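Local coordinates for glycoside hydrolase family protein (Novosphingobium sp. PP1Y, PDB 6Q2F) that probably removes terminal alpha-L-rhamnose from rhamnosylated substrates by hydrolysis, as an alpha-L-rhamnosidase, at residues A118-A121 with D122-L126; A558-L561 with A562-Y566; S843-A846 with R847-G851. All blocks are in the same frame, centred on the assembly; numbering follows the deposited sequence.

Contact 1: residues A118-A121 with D122-L126; sequences AHEA and DRLDL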
loop_
_atom_site.group_PDB
_atom_site.type_symbol
_atom_site.label_atom_id
_atom_site.label_comp_id
_atom_site.label_asym_id
_atom_site.label_seq_id
_atom_site.Cartn_x
_atom_site.Cartn_y
_atom_site.Cartn_z
ATOM N N ALA A 118 -27.700 1.305 -6.818
ATOM C CA ALA A 118 -27.179 1.046 -8.153
ATOM C C ALA A 118 -27.963 1.834 -9.194
ATOM O O ALA A 118 -27.386 2.365 -10.147
ATOM C CB ALA A 118 -27.219 -0.458 -8.449
ATOM N N HIS A 119 -29.288 1.931 -9.017
ATOM C CA HIS A 119 -30.095 2.672 -9.978
ATOM C C HIS A 119 -29.833 4.165 -9.877
ATOM O O HIS A 119 -29.880 4.878 -10.886
ATOM C CB HIS A 119 -31.579 2.369 -9.772
ATOM C CG HIS A 119 -32.032 1.125 -10.475
ATOM N ND1 HIS A 119 -32.212 1.066 -11.842
ATOM C CD2 HIS A 119 -32.305 -0.118 -10.006
ATOM C CE1 HIS A 119 -32.592 -0.153 -12.181
ATOM N NE2 HIS A 119 -32.675 -0.887 -11.084
ATOM N N GLU A 120 -29.570 4.656 -8.666
ATOM C CA GLU A 120 -29.266 6.071 -8.501
ATOM C C GLU A 120 -27.919 6.404 -9.110
ATOM O O GLU A 120 -27.757 7.471 -9.714
ATOM C CB GLU A 120 -29.287 6.457 -7.022
ATOM C CG GLU A 120 -30.688 6.566 -6.433
ATOM C CD GLU A 120 -31.466 7.737 -7.000
ATOM O OE1 GLU A 120 -31.215 8.887 -6.570
ATOM O OE2 GLU A 120 -32.321 7.506 -7.882
ATOM N N ALA A 121 -26.929 5.521 -8.948
ATOM C CA ALA A 121 -25.636 5.776 -9.577
ATOM C C ALA A 121 -25.774 5.760 -11.092
ATOM O O ALA A 121 -25.230 6.624 -11.783
ATOM C CB ALA A 121 -24.603 4.746 -9.119
ATOM N N ASP A 122 -26.520 4.786 -11.624
ATOM C CA ASP A 122 -26.803 4.773 -13.051
ATOM C C ASP A 122 -27.490 6.068 -13.473
ATOM O O ASP A 122 -27.061 6.725 -14.424
ATOM C CB ASP A 122 -27.664 3.561 -13.389
ATOM C CG ASP A 122 -28.032 3.497 -14.855
ATOM O OD1 ASP A 122 -27.130 3.218 -15.685
ATOM O OD2 ASP A 122 -29.217 3.715 -15.177
ATOM N N ARG A 123 -28.558 6.451 -12.769
ATOM C CA ARG A 123 -29.301 7.658 -13.126
ATOM C C ARG A 123 -28.417 8.902 -13.046
ATOM O O ARG A 123 -28.498 9.791 -13.902
ATOM C CB ARG A 123 -30.506 7.810 -12.206
ATOM C CG ARG A 123 -31.242 9.123 -12.361
ATOM C CD ARG A 123 -32.500 9.156 -11.487
ATOM N NE ARG A 123 -32.190 9.430 -10.085
ATOM C CZ ARG A 123 -31.920 10.641 -9.605
ATOM N NH1 ARG A 123 -31.928 11.699 -10.418
ATOM N NH2 ARG A 123 -31.636 10.799 -8.312
ATOM N N LEU A 124 -27.570 8.984 -12.026
ATOM C CA LEU A 124 -26.757 10.159 -11.766
ATOM C C LEU A 124 -25.397 10.112 -12.451
ATOM O O LEU A 124 -24.616 11.058 -12.306
ATOM C CB LEU A 124 -26.577 10.332 -10.256
ATOM C CG LEU A 124 -27.882 10.693 -9.554
ATOM C CD1 LEU A 124 -27.726 10.752 -8.034
ATOM C CD2 LEU A 124 -28.373 12.037 -10.091
ATOM N N ASP A 125 -25.098 9.047 -13.194
ATOM C CA ASP A 125 -23.835 8.917 -13.916
ATOM C C ASP A 125 -22.638 8.940 -12.959
ATOM O O ASP A 125 -21.659 9.652 -13.161
ATOM C CB ASP A 125 -23.692 9.994 -15.003
ATOM C CG ASP A 125 -22.531 9.711 -15.938
ATOM O OD1 ASP A 125 -22.000 8.579 -15.874
ATOM O OD2 ASP A 125 -22.146 10.600 -16.722
ATOM N N LEU A 126 -22.746 8.121 -11.907
ATOM C CA LEU A 126 -21.666 7.869 -10.959
ATOM C C LEU A 126 -21.204 6.430 -11.126
ATOM O O LEU A 126 -22.028 5.514 -11.144
ATOM C CB LEU A 126 -22.133 8.113 -9.512
ATOM C CG LEU A 126 -22.567 9.547 -9.243
ATOM C CD1 LEU A 126 -23.319 9.703 -7.917
ATOM C CD2 LEU A 126 -21.341 10.442 -9.285
HETATM O O HOH W 1 -31.440 3.546 -13.581
#

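Contact 2: residues A558-L561 with A562-Y566; sequences ADLL and ASEHY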
loop_
_atom_site.group_PDB
_atom_site.type_symbol
_atom_site.label_atom_id
_atom_site.label_comp_id
_atom_site.label_asym_id
_atom_site.label_seq_id
_atom_site.Cartn_x
_atom_site.Cartn_y
_atom_site.Cartn_z
ATOM N N ALA A 558 4.316 -16.659 -4.707
ATOM C CA ALA A 558 4.131 -15.292 -5.194
ATOM C C ALA A 558 3.610 -15.292 -6.622
ATOM O O ALA A 558 2.707 -14.521 -6.951
ATOM C CB ALA A 558 5.440 -14.514 -5.094
ATOM N N ASP A 559 4.147 -16.175 -7.479
ATOM C CA ASP A 559 3.660 -16.269 -8.855
ATOM C C ASP A 559 2.182 -16.636 -8.890
ATOM O O ASP A 559 1.408 -16.097 -9.691
ATOM C CB ASP A 559 4.466 -17.317 -9.641
ATOM C CG ASP A 559 5.895 -16.857 -9.982
ATOM O OD1 ASP A 559 6.162 -15.625 -10.008
ATOM O OD2 ASP A 559 6.740 -17.746 -10.227
ATOM N N LEU A 560 1.777 -17.586 -8.048
ATOM C CA LEU A 560 0.398 -18.058 -8.105
ATOM C C LEU A 560 -0.567 -17.020 -7.532
ATOM O O LEU A 560 -1.679 -16.860 -8.038
ATOM C CB LEU A 560 0.275 -19.408 -7.392
ATOM C CG LEU A 560 1.077 -20.586 -7.992
ATOM C CD1 LEU A 560 0.993 -21.824 -7.115
ATOM C CD2 LEU A 560 0.624 -20.922 -9.405
ATOM N N LEU A 561 -0.145 -16.285 -6.502
ATOM C CA LEU A 561 -0.964 -15.178 -6.002
ATOM C C LEU A 561 -1.343 -14.241 -7.145
ATOM O O LEU A 561 -2.521 -13.944 -7.364
ATOM C CB LEU A 561 -0.206 -14.415 -4.912
ATOM C CG LEU A 561 -0.999 -13.263 -4.325
ATOM C CD1 LEU A 561 -2.238 -13.783 -3.579
ATOM C CD2 LEU A 561 -0.124 -12.432 -3.358
ATOM N N ALA A 562 -0.342 -13.825 -7.930
ATOM C CA ALA A 562 -0.581 -12.874 -9.011
ATOM C C ALA A 562 -1.439 -13.478 -10.110
ATOM O O ALA A 562 -2.360 -12.832 -10.616
ATOM C CB ALA A 562 0.752 -12.384 -9.578
ATOM N N SER A 563 -1.150 -14.713 -10.507
ATOM C CA SER A 563 -1.915 -15.277 -11.615
ATOM C C SER A 563 -3.222 -15.914 -11.161
ATOM O O SER A 563 -4.268 -15.683 -11.776
ATOM C CB SER A 563 -1.073 -16.310 -12.381
ATOM O OG SER A 563 -0.859 -17.466 -11.595
ATOM N N GLU A 564 -3.181 -16.710 -10.094
ATOM C CA GLU A 564 -4.354 -17.498 -9.727
ATOM C C GLU A 564 -5.374 -16.677 -8.937
ATOM O O GLU A 564 -6.576 -16.887 -9.081
ATOM C CB GLU A 564 -3.945 -18.749 -8.935
ATOM C CG GLU A 564 -2.957 -19.676 -9.688
ATOM C CD GLU A 564 -3.353 -19.909 -11.148
ATOM O OE1 GLU A 564 -4.245 -20.752 -11.384
ATOM O OE2 GLU A 564 -2.794 -19.231 -12.048
ATOM N N HIS A 565 -4.931 -15.724 -8.139
ATOM C CA HIS A 565 -5.877 -14.807 -7.482
ATOM C C HIS A 565 -6.159 -13.591 -8.359
ATOM O O HIS A 565 -7.255 -13.449 -8.905
ATOM C CB HIS A 565 -5.373 -14.416 -6.092
ATOM C CG HIS A 565 -6.343 -13.566 -5.319
ATOM N ND1 HIS A 565 -6.064 -12.264 -4.952
ATOM C CD2 HIS A 565 -7.581 -13.840 -4.831
ATOM C CE1 HIS A 565 -7.084 -11.779 -4.257
ATOM N NE2 HIS A 565 -8.020 -12.714 -4.172
ATOM N N TYR A 566 -5.169 -12.717 -8.524
ATOM C CA TYR A 566 -5.445 -11.426 -9.156
ATOM C C TYR A 566 -5.716 -11.548 -10.658
ATOM O O TYR A 566 -6.597 -10.861 -11.182
ATOM C CB TYR A 566 -4.310 -10.447 -8.846
ATOM C CG TYR A 566 -4.276 -10.065 -7.376
ATOM C CD1 TYR A 566 -5.179 -9.142 -6.851
ATOM C CD2 TYR A 566 -3.372 -10.655 -6.505
ATOM C CE1 TYR A 566 -5.157 -8.797 -5.498
ATOM C CE2 TYR A 566 -3.351 -10.312 -5.171
ATOM C CZ TYR A 566 -4.243 -9.376 -4.666
ATOM O OH TYR A 566 -4.216 -9.052 -3.349
#

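Contact 3: residues S843-A846 with R847-G851; sequences SLVA and RLWPG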
loop_
_atom_site.group_PDB
_atom_site.type_symbol
_atom_site.label_atom_id
_atom_site.label_comp_id
_atom_site.label_asym_id
_atom_site.label_seq_id
_atom_site.Cartn_x
_atom_site.Cartn_y
_atom_site.Cartn_z
ATOM N N SER A 843 29.078 -16.736 -17.593
ATOM C CA SER A 843 29.495 -16.184 -18.879
ATOM C C SER A 843 28.790 -14.864 -19.148
ATOM O O SER A 843 29.403 -13.901 -19.620
ATOM C CB SER A 843 29.206 -17.179 -20.005
ATOM O OG SER A 843 29.921 -18.381 -19.808
ATOM N N LEU A 844 27.490 -14.809 -18.857
ATOM C CA LEU A 844 26.735 -13.593 -19.105
ATOM C C LEU A 844 27.211 -12.470 -18.195
ATOM O O LEU A 844 27.319 -11.321 -18.631
ATOM C CB LEU A 844 25.238 -13.856 -18.922
ATOM C CG LEU A 844 24.632 -14.736 -20.020
ATOM C CD1 LEU A 844 23.176 -15.046 -19.721
ATOM C CD2 LEU A 844 24.745 -14.046 -21.367
ATOM N N VAL A 845 27.510 -12.784 -16.930
ATOM C CA VAL A 845 28.057 -11.751 -16.058
ATOM C C VAL A 845 29.386 -11.258 -16.610
ATOM O O VAL A 845 29.627 -10.050 -16.686
ATOM C CB VAL A 845 28.188 -12.263 -14.613
ATOM C CG1 VAL A 845 29.008 -11.283 -13.786
ATOM C CG2 VAL A 845 26.802 -12.421 -13.984
ATOM N N ALA A 846 30.258 -12.178 -17.041
ATOM C CA ALA A 846 31.546 -11.752 -17.582
ATOM C C ALA A 846 31.371 -10.899 -18.834
ATOM O O ALA A 846 32.148 -9.974 -19.060
ATOM C CB ALA A 846 32.453 -12.967 -17.873
ATOM N N ARG A 847 30.343 -11.169 -19.643
ATOM C CA ARG A 847 30.161 -10.394 -20.868
ATOM C C ARG A 847 29.648 -8.990 -20.570
ATOM O O ARG A 847 30.140 -8.010 -21.145
ATOM C CB ARG A 847 29.211 -11.110 -21.835
ATOM C CG ARG A 847 29.383 -10.604 -23.273
ATOM C CD ARG A 847 28.315 -11.120 -24.237
ATOM N NE ARG A 847 28.391 -10.371 -25.490
ATOM C CZ ARG A 847 27.665 -10.627 -26.575
ATOM N NH1 ARG A 847 26.797 -11.622 -26.585
ATOM N NH2 ARG A 847 27.817 -9.887 -27.662
ATOM N N LEU A 848 28.661 -8.866 -19.682
ATOM C CA LEU A 848 28.115 -7.542 -19.412
ATOM C C LEU A 848 29.027 -6.727 -18.514
ATOM O O LEU A 848 28.972 -5.495 -18.551
ATOM C CB LEU A 848 26.723 -7.623 -18.769
ATOM C CG LEU A 848 25.569 -8.300 -19.489
ATOM C CD1 LEU A 848 24.226 -7.756 -19.042
ATOM C CD2 LEU A 848 25.730 -8.217 -20.984
ATOM N N TRP A 849 29.845 -7.382 -17.699
ATOM C CA TRP A 849 30.722 -6.702 -16.744
ATOM C C TRP A 849 32.150 -7.188 -16.943
ATOM O O TRP A 849 32.715 -7.867 -16.077
ATOM C CB TRP A 849 30.248 -6.933 -15.308
ATOM C CG TRP A 849 28.987 -6.178 -15.010
ATOM C CD1 TRP A 849 28.892 -4.873 -14.645
ATOM C CD2 TRP A 849 27.646 -6.679 -15.072
ATOM N NE1 TRP A 849 27.581 -4.528 -14.471
ATOM C CE2 TRP A 849 26.792 -5.616 -14.730
ATOM C CE3 TRP A 849 27.088 -7.922 -15.377
ATOM C CZ2 TRP A 849 25.405 -5.755 -14.682
ATOM C CZ3 TRP A 849 25.704 -8.060 -15.338
ATOM C CH2 TRP A 849 24.884 -6.983 -14.993
ATOM N N PRO A 850 32.770 -6.849 -18.081
ATOM C CA PRO A 850 34.107 -7.401 -18.381
ATOM C C PRO A 850 35.208 -6.835 -17.515
ATOM O O PRO A 850 36.267 -7.468 -17.400
ATOM C CB PRO A 850 34.323 -7.033 -19.854
ATOM C CG PRO A 850 33.518 -5.818 -20.046
ATOM C CD PRO A 850 32.289 -5.968 -19.158
ATOM N N GLY A 851 35.003 -5.667 -16.915
ATOM C CA GLY A 851 35.950 -5.118 -15.969
ATOM C C GLY A 851 36.143 -3.624 -16.106
ATOM O O GLY A 851 36.417 -2.933 -15.119
#

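Contact 1: residues A118-A121 with D122-L126
E120 and R123 meet through different first torsions. CG of E120 is anti to its carbonyl carbon (chi1 -75°), while CG of R123 is anti to its own N (chi1 172°). A bend at chi2 in E120 and another at chi3 in R123 then lay the two chains side by side. The guanidinium grips the carboxylate side-on in a salt bridge. R123 NH2 meets E120 OE1 at 2.6 Å, on the syn side of that oxygen. R123 NE donates to E120 OE2 at 2.9 Å from above the carboxylate plane. Both oxygens lie near the guanidinium plane, yet the two planes are 37° apart, so the fit is twisted. CG of L124 lies over one guanidinium face. E120 OE2 also forms a salt bridge with R72 of helix 68-81, so the carboxylate is shared by two arginines.

The pair sits on the last turns of helix 108-124, in the beta-alpha-beta unit of strands 85-91 and 127-131, neighbouring parallel strands of the (beta/alpha)8 barrel. The helix ends in a Schellman motif. D125 has positive phi, and L126 N donates to A121 O at 2.9 Å. The turned chain brings L126 CB to 4.2 Å from A121 CB, and A121 also packs on L128 of strand 127-131.

On another side of the helix, one water links H119 and D122. It donates to D122 OD2 at 2.7 Å and lies 3.1 Å from H119 ND1, in the plane of the imidazole. D122 OD2 also forms a salt bridge with R495, which holds the carboxylate from outside the helix.

Contact 2: residues A558-L561 with A562-Y566
A558 O accepts from A562 N, the first of three successive i to i+4 bonds. D559 O takes S563 N, and the D559 carboxylate makes a salt bridge with R524. S563 OG occupies the crowded position between its N and carbonyl carbon (chi1 69°). There it passes 3.3 Å from D559 O and donates a hydrogen bond to E564 OE2 at 2.7 Å, on the anti lone pair of that oxygen. With an alanine here the hydroxyl is gone, and the E564 carboxylate would probably lose this hold and be freer to turn.

L560 lies alongside E564, with CD2 3.8 Å from E564 CG. Its carbonyl O takes E564 N at 2.6 Å and, weakly, H565 N. L560 also packs on helix 516-524.

L561 O accepts from two donors. Y566 N comes nearly along the C=O axis at 3.1 Å, whereas H565 N sits 42° out of the carbonyl plane. With CG anti to its N (chi1 -179°), the L561 side chain runs beside the tyrosine, and L561 CG is 3.9 Å from Y566 CE2. H565 ND1 lies 3.2 Å above the centre of the Y566 ring, while H565 NE2 is hydrogen-bonded to T139 OG1. The Y566 side chain lies about 10 Å from the sodium ion. The i to i+5 bond at Y566 N marks a pi-type turn in helix 543-575, leading to strand 579-582 of the (beta/alpha)8 barrel.

Contact 3: residues S843-A846 with R847-G851
V845 and W849 cross obliquely at the C-terminal end of helix 838-848, where the chain leaves helical geometry at W849. This helix packs beside strands 854-857 and 860-863 of a mixed sheet. V845 CG1 lies 4.2 Å from W849 CE3. V845 O is in the plane of the indole at its edge, 3.6 Å from W849 CE3. The same oxygen accepts W849 N at 2.9 Å, so backbone and ring of the tryptophan gather at one carbonyl. With CG anti to its carbonyl carbon (chi1 -72°), W849 folds back along the last turn. L848 CB lies over one indole face, 3.4 Å above the ring plane and toward its rim.

Further out, W849 NE1 donates to G821 O, which is likely to hold the indole in this rotation. A823, P824 and A864 also touch the ring. L844 and V845 pack on L806 of helix 803-814, while L848 rests on V857 and V862 of the two strands.

P850 has no N-H to continue the helical bonding. A846 O is met instead by a carbon: P850 CA lies 3.3 Å from it in a CA-H...O contact, with an angle of 123° at the hydrogen.

All three contacts are local and follow one another along the chain; none nests in or crosses another, and none closes a long loop. Contact 1 comes first, at the end of helix 108-124, where the chain turns into strand 127-131 of the (beta/alpha)8 barrel. Contact 2 follows inside helix 543-575, ahead of strand 579-582 of the same barrel. Contact 3 ends helix 838-848 before strand 854-857, in a separate mixed sheet. The centres of contacts 1 and 2 are about 33 Å apart, and those of contacts 2 and 3 are about 34 Å apart. Contacts 1 and 3 lie on opposite sides of the chain's centre, about 60 Å apart between centres.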